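Local coordinates for OXA-46 oxacillinase (Pseudomonas aeruginosa, PDB 3IF6), which is a class D serine beta-lactamase that probably hydrolyses beta-lactam antibiotics to substituted beta-amino acids, at residues S72-K75 / I76-T79; R138-L141 / K142-D145; L175-Y179 / R180-P184; N241-D244 / D245-K248; I256-I260 / D261-P265. All blocks are in the same frame, centred on the assembly; numbering follows the deposited sequence.

In the fold
Contact 1 is the fully buried one, its centre about 6 Å from the centre of the chain, and joins aromatic packing to the polar groups of the active site. Contacts 2 and 3 close helices 122-144 and 168-179, are only partly buried and touch each other; both also pack against contact 1, so the three form one helical cluster. Contacts 4 and 5 lie near the two ends of helix 247-259, with nearest atoms about 8 Å apart. The first is a surface contact built on a carboxylate with amide and lysine partners. The second ends the helix in a Schellman motif, as contact 3 does, though contact 3 adds paired arginines where contact 5 has a single arginine alongside L263 and P264.

Contact 1 (S72-K75 / I76-T79); sequences STFK and IPHT
F74 shares its ring between P77 and H78, three and four residues further on, and this side of the contact is tightly filled. P77 CG comes obliquely to F74 CD1 at 3.5 Å, while F74 CE2 stands over one face of the H78 imidazole, near its rim, 3.6 Å from H78 CG. The two rings meet obliquely, their planes 54° apart. The F74 ring lies beside its own carbonyl carbon, CG being anti to the backbone N (chi1 -170°), which turns it toward P77 and H78. Y146 meets it edge-to-face, and W159 packs on H78.

A second close grip is polar. K75 O accepts from T79 N at 3.0 Å. It also accepts from T79 OG1 at 2.7 Å, and that hydroxyl is bonded to Y125 OH as well. K75 itself is buried, its extended side chain reaching A116 O.

The looser side is that of S72, which is partly exposed and makes no contact with 76-79. A tartaric acid, probably from the crystallisation liquor, is hydrogen-bonded to S72 OG and K75 NZ. These two residues begin and end the Ser-X-X-Lys motif of serine beta-lactamases, and S72 is the predicted acylated serine. The chemistry implies that the motif's backbone is held by apolar packing and helix bonds while the side chains of S72 and K75 meet the tartaric acid.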
loop_
_atom_site.group_PDB
_atom_site.type_symbol
_atom_site.label_atom_id
_atom_site.label_comp_id
_atom_site.label_asym_id
_atom_site.label_seq_id
_atom_site.Cartn_x
_atom_site.Cartn_y
_atom_site.Cartn_z
ATOM N N SER B 72 -18.486 -2.504 8.309
ATOM C CA SER B 72 -17.587 -2.319 7.190
ATOM C C SER B 72 -16.199 -2.845 7.396
ATOM O O SER B 72 -15.453 -2.874 6.487
ATOM C CB SER B 72 -17.616 -0.907 6.638
ATOM O OG SER B 72 -18.769 -0.698 5.860
ATOM N N THR B 73 -15.854 -3.235 8.606
ATOM C CA THR B 73 -14.581 -3.956 8.845
ATOM C C THR B 73 -14.579 -5.355 8.184
ATOM O O THR B 73 -13.526 -5.954 7.991
ATOM C CB THR B 73 -14.145 -4.020 10.377
ATOM O OG1 THR B 73 -14.972 -4.923 11.117
ATOM C CG2 THR B 73 -14.155 -2.655 11.031
ATOM N N PHE B 74 -15.760 -5.863 7.834
ATOM C CA PHE B 74 -15.927 -7.147 7.126
ATOM C C PHE B 74 -15.583 -7.050 5.623
ATOM O O PHE B 74 -15.598 -8.068 4.915
ATOM C CB PHE B 74 -17.356 -7.686 7.301
ATOM C CG PHE B 74 -17.538 -9.122 6.816
ATOM C CD1 PHE B 74 -17.063 -10.195 7.570
ATOM C CD2 PHE B 74 -18.174 -9.395 5.607
ATOM C CE1 PHE B 74 -17.203 -11.521 7.118
ATOM C CE2 PHE B 74 -18.317 -10.715 5.136
ATOM C CZ PHE B 74 -17.833 -11.775 5.890
ATOM N N LYS B 75 -15.283 -5.833 5.142
ATOM C CA LYS B 75 -14.863 -5.609 3.731
ATOM C C LYS B 75 -13.504 -6.245 3.511
ATOM O O LYS B 75 -13.200 -6.708 2.408
ATOM C CB LYS B 75 -14.820 -4.125 3.361
ATOM C CG LYS B 75 -16.186 -3.464 3.133
ATOM C CD LYS B 75 -15.989 -1.969 2.858
ATOM C CE LYS B 75 -17.241 -1.315 2.311
ATOM N NZ LYS B 75 -17.011 0.140 2.098
ATOM N N ILE B 76 -12.698 -6.313 4.568
ATOM C CA ILE B 76 -11.416 -7.081 4.500
ATOM C C ILE B 76 -11.591 -8.593 4.159
ATOM O O ILE B 76 -11.189 -9.030 3.074
ATOM C CB ILE B 76 -10.560 -6.852 5.763
ATOM C CG1 ILE B 76 -10.384 -5.338 5.964
ATOM C CG2 ILE B 76 -9.226 -7.570 5.640
ATOM C CD1 ILE B 76 -9.894 -4.920 7.323
ATOM N N PRO B 77 -12.191 -9.399 5.069
ATOM C CA PRO B 77 -12.429 -10.799 4.628
ATOM C C PRO B 77 -13.345 -10.896 3.386
ATOM O O PRO B 77 -13.106 -11.741 2.489
ATOM C CB PRO B 77 -13.115 -11.450 5.843
ATOM C CG PRO B 77 -13.626 -10.284 6.712
ATOM C CD PRO B 77 -12.658 -9.152 6.459
ATOM N N HIS B 78 -14.353 -10.025 3.308
ATOM C CA HIS B 78 -15.300 -10.095 2.213
ATOM C C HIS B 78 -14.644 -10.002 0.837
ATOM O O HIS B 78 -15.092 -10.678 -0.092
ATOM C CB HIS B 78 -16.432 -9.061 2.322
ATOM C CG HIS B 78 -17.732 -9.554 1.762
ATOM N ND1 HIS B 78 -18.918 -8.867 1.900
ATOM C CD2 HIS B 78 -18.042 -10.711 1.108
ATOM C CE1 HIS B 78 -19.896 -9.562 1.333
ATOM N NE2 HIS B 78 -19.391 -10.683 0.840
ATOM N N THR B 79 -13.597 -9.179 0.718
ATOM C CA THR B 79 -12.935 -8.943 -0.559
ATOM C C THR B 79 -12.126 -10.182 -0.995
ATOM O O THR B 79 -12.166 -10.595 -2.167
ATOM C CB THR B 79 -12.101 -7.625 -0.536
ATOM O OG1 THR B 79 -12.975 -6.532 -0.245
ATOM C CG2 THR B 79 -11.446 -7.351 -1.878
#

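Contact 2 (R138-L141 / K142-D145); sequences RRYL and KQID
R139 and Q143, one helical turn apart, provide the polar side-chain link of this contact. R139 NE donates to Q143 OE1 at 2.7 Å, but the bond is weak because the N-H points well aside (125°). The chains cross obliquely, with guanidinium and amide planes turned 44° from each other. A bend at chi3 of R139 (72°) folds the guanidinium back toward the glutamine. Two further polar side chains find partners outside: the Y140 hydroxyl bonds to D84 OD1, and R138 forms a salt bridge with E134.

Backbone helix bonds join the same residues: K142 N to R138 O, Q143 N to R139 O at 2.9 Å, and I144 N to Y140 O at 2.9 Å. I144 CG1, set between its backbone N and carbonyl carbon, lies against that last carbonyl, 3.3 Å from Y140 O. The series fades at D145 N, whose bond to L141 O is weak. This is the C-terminal end of helix 122-144, where D145 takes positive phi and the chain leaves the helix.

Apolar contacts belong to the buried face. I144 and L141 both pack on F81 of helix 75-84, I144 also on P77 and L141 on F74. Y140 stacks its ring on F81.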
loop_
_atom_site.group_PDB
_atom_site.type_symbol
_atom_site.label_atom_id
_atom_site.label_comp_id
_atom_site.label_asym_id
_atom_site.label_seq_id
_atom_site.Cartn_x
_atom_site.Cartn_y
_atom_site.Cartn_z
ATOM N N ARG B 138 -20.480 -19.494 4.154
ATOM C CA ARG B 138 -20.427 -20.277 5.387
ATOM C C ARG B 138 -19.122 -21.050 5.483
ATOM O O ARG B 138 -18.507 -21.111 6.539
ATOM C CB ARG B 138 -21.628 -21.228 5.459
ATOM C CG ARG B 138 -22.977 -20.532 5.603
ATOM C CD ARG B 138 -24.102 -21.531 5.952
ATOM N NE ARG B 138 -25.390 -20.893 6.256
ATOM C CZ ARG B 138 -25.712 -20.376 7.440
ATOM N NH1 ARG B 138 -24.848 -20.413 8.446
ATOM N NH2 ARG B 138 -26.902 -19.809 7.616
ATOM N N ARG B 139 -18.706 -21.622 4.358
ATOM C CA ARG B 139 -17.481 -22.417 4.247
ATOM C C ARG B 139 -16.239 -21.559 4.508
ATOM O O ARG B 139 -15.358 -21.941 5.287
ATOM C CB ARG B 139 -17.421 -23.101 2.862
ATOM C CG ARG B 139 -16.528 -24.351 2.765
ATOM C CD ARG B 139 -16.029 -24.605 1.305
ATOM N NE ARG B 139 -15.005 -23.616 0.899
ATOM C CZ ARG B 139 -14.362 -23.593 -0.275
ATOM N NH1 ARG B 139 -14.617 -24.501 -1.211
ATOM N NH2 ARG B 139 -13.468 -22.645 -0.517
ATOM N N TYR B 140 -16.200 -20.393 3.868
ATOM C CA TYR B 140 -15.160 -19.382 4.073
ATOM C C TYR B 140 -14.990 -18.882 5.513
ATOM O O TYR B 140 -13.874 -18.736 5.987
ATOM C CB TYR B 140 -15.456 -18.162 3.213
ATOM C CG TYR B 140 -15.166 -18.276 1.731
ATOM C CD1 TYR B 140 -13.957 -18.806 1.261
ATOM C CD2 TYR B 140 -16.080 -17.783 0.807
ATOM C CE1 TYR B 140 -13.691 -18.876 -0.113
ATOM C CE2 TYR B 140 -15.839 -17.845 -0.542
ATOM C CZ TYR B 140 -14.650 -18.390 -1.001
ATOM O OH TYR B 140 -14.445 -18.430 -2.347
ATOM N N LEU B 141 -16.088 -18.566 6.192
ATOM C CA LEU B 141 -16.040 -18.084 7.572
ATOM C C LEU B 141 -15.506 -19.147 8.526
ATOM O O LEU B 141 -14.860 -18.835 9.545
ATOM C CB LEU B 141 -17.428 -17.672 8.008
ATOM C CG LEU B 141 -17.971 -16.387 7.380
ATOM C CD1 LEU B 141 -19.527 -16.345 7.471
ATOM C CD2 LEU B 141 -17.311 -15.159 8.001
ATOM N N LYS B 142 -15.805 -20.402 8.178
ATOM C CA LYS B 142 -15.283 -21.575 8.865
ATOM C C LYS B 142 -13.778 -21.637 8.676
ATOM O O LYS B 142 -13.024 -21.671 9.647
ATOM C CB LYS B 142 -15.959 -22.845 8.313
ATOM C CG LYS B 142 -17.191 -23.301 9.069
ATOM C CD LYS B 142 -16.843 -24.490 9.943
ATOM C CE LYS B 142 -17.588 -24.443 11.283
ATOM N NZ LYS B 142 -17.636 -25.789 11.965
ATOM N N GLN B 143 -13.348 -21.619 7.414
ATOM C CA GLN B 143 -11.922 -21.628 7.068
ATOM C C GLN B 143 -11.110 -20.499 7.711
ATOM O O GLN B 143 -9.954 -20.706 8.088
ATOM C CB GLN B 143 -11.732 -21.577 5.546
ATOM C CG GLN B 143 -12.029 -22.869 4.793
ATOM C CD GLN B 143 -12.088 -22.633 3.301
ATOM O OE1 GLN B 143 -13.109 -22.865 2.664
ATOM N NE2 GLN B 143 -10.995 -22.136 2.741
ATOM N N ILE B 144 -11.692 -19.307 7.824
ATOM C CA ILE B 144 -10.953 -18.174 8.407
ATOM C C ILE B 144 -11.255 -17.984 9.898
ATOM O O ILE B 144 -10.697 -17.081 10.555
ATOM C CB ILE B 144 -11.109 -16.843 7.578
ATOM C CG1 ILE B 144 -12.517 -16.236 7.719
ATOM C CG2 ILE B 144 -10.712 -17.074 6.109
ATOM C CD1 ILE B 144 -12.617 -14.760 7.326
ATOM N N ASP B 145 -12.234 -18.713 10.420
ATOM C CA ASP B 145 -12.563 -18.715 11.859
ATOM C C ASP B 145 -12.786 -17.311 12.436
ATOM O O ASP B 145 -12.372 -16.998 13.529
ATOM C CB ASP B 145 -11.499 -19.497 12.642
ATOM C CG ASP B 145 -11.977 -19.957 13.983
ATOM O OD1 ASP B 145 -13.168 -20.210 14.118
ATOM O OD2 ASP B 145 -11.164 -20.054 14.899
#

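Contact 3 (L175-Y179 / R180-P184); sequences LRKLY and RNQLP
A Schellman motif ends helix 168-179, with N181 in positive phi as its C-prime residue. Its two bonds are Q182 N to K177 O at 3.0 Å and N181 N to L178 O at 3.1 Å; in the second the donor stands well above the carbonyl plane. R180 N still reaches R176 O. Beyond the turn L183 folds back, its CD1 3.8 Å from L178 CB and its CG 3.9 Å from K177 CB.

Another flank is built from arginines. R176 and R180 run side by side in the same direction, with the methylene R176 CG at the edge of the R180 guanidinium and 3.1 Å from R180 NE. Their guanidinium planes are 75° apart, and both groups form salt bridges with E49, which probably offsets their like charges. Y179 presents CD2 to one face of the R180 guanidinium, 3.7 Å from R180 CZ, while R180 NH1 lies in the plane of the tyrosine ring at its edge. The two planes are nearly perpendicular (86°). Bends at R180 chi2 (149°) and chi3 bring its guanidinium to both neighbours. A water joins Y179 OH and R180 NH1 by weak bonds.

N181 OD1 is bonded to K194 of helix 187-196. Y179 meets W223 and F232 edge-to-face on strands 217-226 and 229-238, and L183 packs on I144 of helix 122-144 and L80 of helix 75-84.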
loop_
_atom_site.group_PDB
_atom_site.type_symbol
_atom_site.label_atom_id
_atom_site.label_comp_id
_atom_site.label_asym_id
_atom_site.label_seq_id
_atom_site.Cartn_x
_atom_site.Cartn_y
_atom_site.Cartn_z
ATOM N N LEU B 175 -6.284 -10.309 11.537
ATOM C CA LEU B 175 -5.424 -9.352 10.858
ATOM C C LEU B 175 -3.999 -9.812 10.849
ATOM O O LEU B 175 -3.306 -9.622 9.844
ATOM C CB LEU B 175 -5.493 -7.973 11.509
ATOM C CG LEU B 175 -6.774 -7.162 11.473
ATOM C CD1 LEU B 175 -6.673 -6.060 12.512
ATOM C CD2 LEU B 175 -7.019 -6.596 10.084
ATOM N N ARG B 176 -3.545 -10.376 11.975
ATOM C CA ARG B 176 -2.190 -10.937 12.069
ATOM C C ARG B 176 -1.940 -12.074 11.056
ATOM O O ARG B 176 -0.877 -12.130 10.436
ATOM C CB ARG B 176 -1.825 -11.351 13.496
ATOM C CG ARG B 176 -0.304 -11.644 13.639
ATOM C CD ARG B 176 0.116 -12.116 15.038
ATOM N NE ARG B 176 -0.565 -11.340 16.087
ATOM C CZ ARG B 176 -0.191 -11.319 17.361
ATOM N NH1 ARG B 176 0.890 -12.011 17.748
ATOM N NH2 ARG B 176 -0.877 -10.592 18.240
ATOM N N LYS B 177 -2.926 -12.950 10.882
ATOM C CA LYS B 177 -2.878 -13.957 9.817
ATOM C C LYS B 177 -2.700 -13.287 8.451
ATOM O O LYS B 177 -1.825 -13.675 7.687
ATOM C CB LYS B 177 -4.140 -14.843 9.795
ATOM C CG LYS B 177 -4.409 -15.698 11.056
ATOM C CD LYS B 177 -5.910 -15.868 11.224
ATOM C CE LYS B 177 -6.310 -17.101 12.020
ATOM N NZ LYS B 177 -7.731 -17.499 11.697
ATOM N N LEU B 178 -3.523 -12.279 8.171
ATOM C CA LEU B 178 -3.531 -11.573 6.893
ATOM C C LEU B 178 -2.175 -10.959 6.582
ATOM O O LEU B 178 -1.624 -11.179 5.500
ATOM C CB LEU B 178 -4.631 -10.499 6.874
ATOM C CG LEU B 178 -4.774 -9.607 5.629
ATOM C CD1 LEU B 178 -4.872 -10.392 4.307
ATOM C CD2 LEU B 178 -5.950 -8.664 5.776
ATOM N N TYR B 179 -1.647 -10.213 7.544
ATOM C CA TYR B 179 -0.301 -9.683 7.493
ATOM C C TYR B 179 0.796 -10.710 7.141
ATOM O O TYR B 179 1.740 -10.379 6.411
ATOM C CB TYR B 179 0.030 -9.073 8.841
ATOM C CG TYR B 179 1.410 -8.506 8.935
ATOM C CD1 TYR B 179 1.718 -7.269 8.359
ATOM C CD2 TYR B 179 2.420 -9.183 9.619
ATOM C CE1 TYR B 179 2.980 -6.724 8.459
ATOM C CE2 TYR B 179 3.695 -8.645 9.708
ATOM C CZ TYR B 179 3.967 -7.410 9.121
ATOM O OH TYR B 179 5.230 -6.851 9.216
ATOM N N ARG B 180 0.699 -11.925 7.683
ATOM C CA ARG B 180 1.746 -12.939 7.499
ATOM C C ARG B 180 1.461 -13.890 6.331
ATOM O O ARG B 180 2.151 -14.907 6.168
ATOM C CB ARG B 180 1.924 -13.766 8.781
ATOM C CG ARG B 180 2.696 -13.093 9.868
ATOM C CD ARG B 180 2.215 -13.567 11.243
ATOM N NE ARG B 180 2.326 -12.518 12.269
ATOM C CZ ARG B 180 3.280 -11.580 12.320
ATOM N NH1 ARG B 180 4.266 -11.556 11.417
ATOM N NH2 ARG B 180 3.263 -10.664 13.290
ATOM N N ASN B 181 0.430 -13.555 5.551
ATOM C CA ASN B 181 -0.004 -14.300 4.362
ATOM C C ASN B 181 -0.509 -15.699 4.692
ATOM O O ASN B 181 -0.665 -16.543 3.805
ATOM C CB ASN B 181 1.076 -14.270 3.257
ATOM C CG ASN B 181 1.499 -12.848 2.916
ATOM O OD1 ASN B 181 0.664 -12.038 2.467
ATOM N ND2 ASN B 181 2.772 -12.512 3.176
ATOM N N GLN B 182 -0.836 -15.876 5.973
ATOM C CA GLN B 182 -1.264 -17.147 6.544
ATOM C C GLN B 182 -2.702 -17.574 6.238
ATOM O O GLN B 182 -3.071 -18.703 6.546
ATOM C CB GLN B 182 -1.100 -17.133 8.063
ATOM C CG GLN B 182 0.317 -16.889 8.588
ATOM C CD GLN B 182 0.407 -17.028 10.126
ATOM O OE1 GLN B 182 -0.525 -16.673 10.878
ATOM N NE2 GLN B 182 1.537 -17.558 10.592
ATOM N N LEU B 183 -3.523 -16.709 5.651
ATOM C CA LEU B 183 -4.923 -17.058 5.395
ATOM C C LEU B 183 -5.128 -18.024 4.217
ATOM O O LEU B 183 -4.339 -18.030 3.270
ATOM C CB LEU B 183 -5.757 -15.784 5.193
ATOM C CG LEU B 183 -6.111 -14.925 6.419
ATOM C CD1 LEU B 183 -6.624 -13.550 5.972
ATOM C CD2 LEU B 183 -7.110 -15.624 7.355
ATOM N N PRO B 184 -6.221 -18.817 4.240
ATOM C CA PRO B 184 -6.444 -19.814 3.165
ATOM C C PRO B 184 -6.780 -19.230 1.774
ATOM O O PRO B 184 -7.618 -19.790 1.031
ATOM C CB PRO B 184 -7.603 -20.673 3.713
ATOM C CG PRO B 184 -8.386 -19.724 4.563
ATOM C CD PRO B 184 -7.306 -18.858 5.245
HETATM O O HOH W 1 6.931 -9.351 10.885
#

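Contact 4 (N241-D244 / D245-K248); sequences NRTD and DLFK
The F247 ring has K248 CG over one face, while D244 O lies at its edge near the plane, 3.1 Å from F247 CE2. F247 CG sits between the backbone N and the carbonyl carbon (chi1 77°), where the ring edge reaches D244 O. A water also lies at that ring's edge, donating to T243 O and accepting from F247 N.

The N241 amide and the D245 carboxylate meet almost at right angles, their planes 81° apart. N241 ND2 donates to D245 OD1 at 3.1 Å with a nearly straight N-H (160°); the oxygen lies in the amide plane and is met on the syn side, though from somewhat out of the carboxylate plane. K248 NZ forms a salt bridge to the same D245 OD1, also at 3.1 Å, from the opposite face of the carboxylate, so two donors grip one oxygen and probably favour its negative charge.

D245 N reaches R242 O at 3.0 Å, closing the turn that leads into helix 247-259. R242, T243 and L246 pack on W213 of strand 206-213.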
loop_
_atom_site.group_PDB
_atom_site.type_symbol
_atom_site.label_atom_id
_atom_site.label_comp_id
_atom_site.label_asym_id
_atom_site.label_seq_id
_atom_site.Cartn_x
_atom_site.Cartn_y
_atom_site.Cartn_z
ATOM N N ASN B 241 -24.056 9.440 20.000
ATOM C CA ASN B 241 -24.194 10.630 19.191
ATOM C C ASN B 241 -24.073 10.322 17.715
ATOM O O ASN B 241 -24.066 11.193 16.882
ATOM C CB ASN B 241 -23.261 11.728 19.638
ATOM C CG ASN B 241 -23.468 12.102 21.053
ATOM O OD1 ASN B 241 -24.510 12.520 21.423
ATOM N ND2 ASN B 241 -22.466 11.937 21.847
ATOM N N ARG B 242 -23.979 9.047 17.424
ATOM C CA ARG B 242 -24.049 8.567 16.088
ATOM C C ARG B 242 -22.953 9.181 15.246
ATOM O O ARG B 242 -21.819 9.035 15.578
ATOM C CB ARG B 242 -25.447 8.706 15.513
ATOM C CG ARG B 242 -26.522 7.750 16.075
ATOM C CD ARG B 242 -27.853 8.130 15.445
ATOM N NE ARG B 242 -29.089 7.439 15.819
ATOM C CZ ARG B 242 -29.165 6.313 16.489
ATOM N NH1 ARG B 242 -28.075 5.707 16.921
ATOM N NH2 ARG B 242 -30.335 5.808 16.743
ATOM N N THR B 243 -23.298 9.833 14.149
ATOM C CA THR B 243 -22.315 10.379 13.237
ATOM C C THR B 243 -21.389 11.362 13.907
ATOM O O THR B 243 -20.277 11.470 13.525
ATOM C CB THR B 243 -22.900 10.953 11.929
ATOM O OG1 THR B 243 -23.676 12.096 12.181
ATOM C CG2 THR B 243 -23.753 10.021 11.320
ATOM N N ASP B 244 -21.884 12.077 14.893
ATOM C CA ASP B 244 -21.065 12.991 15.711
ATOM C C ASP B 244 -19.998 12.353 16.586
ATOM O O ASP B 244 -19.026 13.025 16.933
ATOM C CB ASP B 244 -21.948 13.863 16.592
ATOM C CG ASP B 244 -22.841 14.765 15.804
ATOM O OD1 ASP B 244 -22.723 14.902 14.572
ATOM O OD2 ASP B 244 -23.673 15.361 16.441
ATOM N N ASP B 245 -20.164 11.075 16.938
ATOM C CA ASP B 245 -19.132 10.355 17.661
ATOM C C ASP B 245 -18.022 9.760 16.793
ATOM O O ASP B 245 -17.000 9.296 17.313
ATOM C CB ASP B 245 -19.743 9.237 18.474
ATOM C CG ASP B 245 -20.334 9.723 19.739
ATOM O OD1 ASP B 245 -20.112 10.871 20.104
ATOM O OD2 ASP B 245 -21.060 8.977 20.370
ATOM N N LEU B 246 -18.217 9.776 15.481
ATOM C CA LEU B 246 -17.459 8.912 14.589
ATOM C C LEU B 246 -15.985 9.288 14.538
ATOM O O LEU B 246 -15.141 8.419 14.397
ATOM C CB LEU B 246 -18.120 8.881 13.200
ATOM C CG LEU B 246 -18.961 7.660 12.733
ATOM C CD1 LEU B 246 -19.738 6.887 13.815
ATOM C CD2 LEU B 246 -19.855 7.972 11.500
ATOM N N PHE B 247 -15.678 10.571 14.697
ATOM C CA PHE B 247 -14.299 11.050 14.714
ATOM C C PHE B 247 -13.472 10.456 15.868
ATOM O O PHE B 247 -12.255 10.448 15.812
ATOM C CB PHE B 247 -14.265 12.577 14.778
ATOM C CG PHE B 247 -14.573 13.129 16.157
ATOM C CD1 PHE B 247 -13.553 13.343 17.084
ATOM C CD2 PHE B 247 -15.872 13.417 16.535
ATOM C CE1 PHE B 247 -13.824 13.847 18.330
ATOM C CE2 PHE B 247 -16.140 13.917 17.800
ATOM C CZ PHE B 247 -15.115 14.120 18.693
ATOM N N LYS B 248 -14.136 9.943 16.895
ATOM C CA LYS B 248 -13.463 9.410 18.085
ATOM C C LYS B 248 -12.867 8.030 17.823
ATOM O O LYS B 248 -11.992 7.584 18.537
ATOM C CB LYS B 248 -14.470 9.295 19.242
ATOM C CG LYS B 248 -15.036 10.602 19.749
ATOM C CD LYS B 248 -16.085 10.345 20.803
ATOM C CE LYS B 248 -16.904 11.619 21.016
ATOM N NZ LYS B 248 -17.845 11.391 22.179
HETATM O O HOH W 2 -17.666 12.424 13.570
#

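Contact 5 (I256-I260 / D261-P265); sequences ILRSI and DALPP
A262 N donates to L257 O at 2.6 Å with a fairly straight N-H (158°), the shortest bond of the contact. With D261 N to R258 O at 2.8 Å it makes up the Schellman motif that ends helix 247-259; D261, in positive phi, is the C-prime residue. A262 CB lies 4.2 Å from L257 CB and 4.1 Å from I260 CG1, so the turn packs through these three residues.

Past the turn the chain runs beside R258. L263 CB touches the arginine's methylene R258 CG at 3.4 Å, the two side chains crossing at a slant. The R258 side chain bends at chi3 (-60°), and P264 O lies at the edge of the guanidinium in its plane, 3.3 Å from R258 CD.

Within the helix I256 O accepts both I260 N and S259 OG, the hydroxyl bond being 2.8 Å.

R50 binds I260 O and D261 O, and A262 O receives W226 NE1. L257 and A262 rest on V231 of strand 229-238, I260 on I46 of strand 42-48, and I256 and S259 on F34 of helix 32-36.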
loop_
_atom_site.group_PDB
_atom_site.type_symbol
_atom_site.label_atom_id
_atom_site.label_comp_id
_atom_site.label_asym_id
_atom_site.label_seq_id
_atom_site.Cartn_x
_atom_site.Cartn_y
_atom_site.Cartn_z
ATOM N N ILE B 256 -3.463 6.811 21.546
ATOM C CA ILE B 256 -2.817 5.636 22.111
ATOM C C ILE B 256 -1.594 5.217 21.244
ATOM O O ILE B 256 -0.482 5.141 21.762
ATOM C CB ILE B 256 -3.836 4.513 22.326
ATOM C CG1 ILE B 256 -4.926 4.994 23.296
ATOM C CG2 ILE B 256 -3.155 3.214 22.806
ATOM C CD1 ILE B 256 -6.164 4.098 23.361
ATOM N N LEU B 257 -1.778 5.002 19.933
ATOM C CA LEU B 257 -0.647 4.700 19.053
ATOM C C LEU B 257 0.496 5.696 19.180
ATOM O O LEU B 257 1.661 5.287 19.176
ATOM C CB LEU B 257 -1.048 4.565 17.588
ATOM C CG LEU B 257 -2.038 3.470 17.198
ATOM C CD1 LEU B 257 -2.599 3.796 15.820
ATOM C CD2 LEU B 257 -1.470 2.032 17.279
ATOM N N ARG B 258 0.192 6.986 19.304
ATOM C CA ARG B 258 1.268 7.964 19.497
ATOM C C ARG B 258 1.978 7.846 20.866
ATOM O O ARG B 258 3.194 7.946 20.914
ATOM C CB ARG B 258 0.835 9.403 19.171
ATOM C CG ARG B 258 1.144 9.824 17.698
ATOM C CD ARG B 258 0.921 11.325 17.388
ATOM N NE ARG B 258 -0.465 11.696 17.638
ATOM C CZ ARG B 258 -1.414 11.868 16.715
ATOM N NH1 ARG B 258 -1.133 11.756 15.419
ATOM N NH2 ARG B 258 -2.657 12.177 17.101
ATOM N N SER B 259 1.242 7.613 21.954
ATOM C CA SER B 259 1.863 7.426 23.278
ATOM C C SER B 259 2.899 6.258 23.327
ATOM O O SER B 259 3.986 6.418 23.905
ATOM C CB SER B 259 0.821 7.311 24.399
ATOM O OG SER B 259 0.134 6.077 24.351
ATOM N N ILE B 260 2.588 5.111 22.708
ATOM C CA ILE B 260 3.585 4.041 22.586
ATOM C C ILE B 260 4.547 4.280 21.411
ATOM O O ILE B 260 5.312 3.390 21.036
ATOM C CB ILE B 260 2.963 2.624 22.496
ATOM C CG1 ILE B 260 2.052 2.496 21.261
ATOM C CG2 ILE B 260 2.252 2.251 23.814
ATOM C CD1 ILE B 260 1.488 1.123 21.035
ATOM N N ASP B 261 4.514 5.481 20.840
ATOM C CA ASP B 261 5.379 5.816 19.701
ATOM C C ASP B 261 5.182 4.928 18.477
ATOM O O ASP B 261 6.161 4.484 17.850
ATOM C CB ASP B 261 6.852 5.772 20.121
ATOM C CG ASP B 261 7.523 7.110 19.988
ATOM O OD1 ASP B 261 8.377 7.239 19.065
ATOM O OD2 ASP B 261 7.179 8.027 20.783
ATOM N N ALA B 262 3.926 4.652 18.141
ATOM C CA ALA B 262 3.631 3.885 16.939
ATOM C C ALA B 262 3.096 4.745 15.775
ATOM O O ALA B 262 2.751 4.206 14.727
ATOM C CB ALA B 262 2.702 2.707 17.257
ATOM N N LEU B 263 3.058 6.067 15.975
ATOM C CA LEU B 263 2.649 7.047 14.957
ATOM C C LEU B 263 3.538 8.272 15.023
ATOM O O LEU B 263 3.951 8.662 16.112
ATOM C CB LEU B 263 1.211 7.536 15.183
ATOM C CG LEU B 263 -0.021 7.093 14.373
ATOM C CD1 LEU B 263 -1.126 8.075 14.686
ATOM C CD2 LEU B 263 0.198 7.039 12.857
ATOM N N PRO B 264 3.811 8.914 13.869
ATOM C CA PRO B 264 4.563 10.171 13.938
ATOM C C PRO B 264 3.675 11.306 14.452
ATOM O O PRO B 264 2.457 11.189 14.417
ATOM C CB PRO B 264 4.964 10.421 12.482
ATOM C CG PRO B 264 3.936 9.711 11.669
ATOM C CD PRO B 264 3.454 8.547 12.482
ATOM N N PRO B 265 4.273 12.405 14.934
ATOM C CA PRO B 265 3.383 13.506 15.331
ATOM C C PRO B 265 2.845 14.310 14.146
ATOM O O PRO B 265 3.063 13.963 12.970
ATOM C CB PRO B 265 4.286 14.398 16.198
ATOM C CG PRO B 265 5.664 14.151 15.678
ATOM C CD PRO B 265 5.699 12.721 15.174
#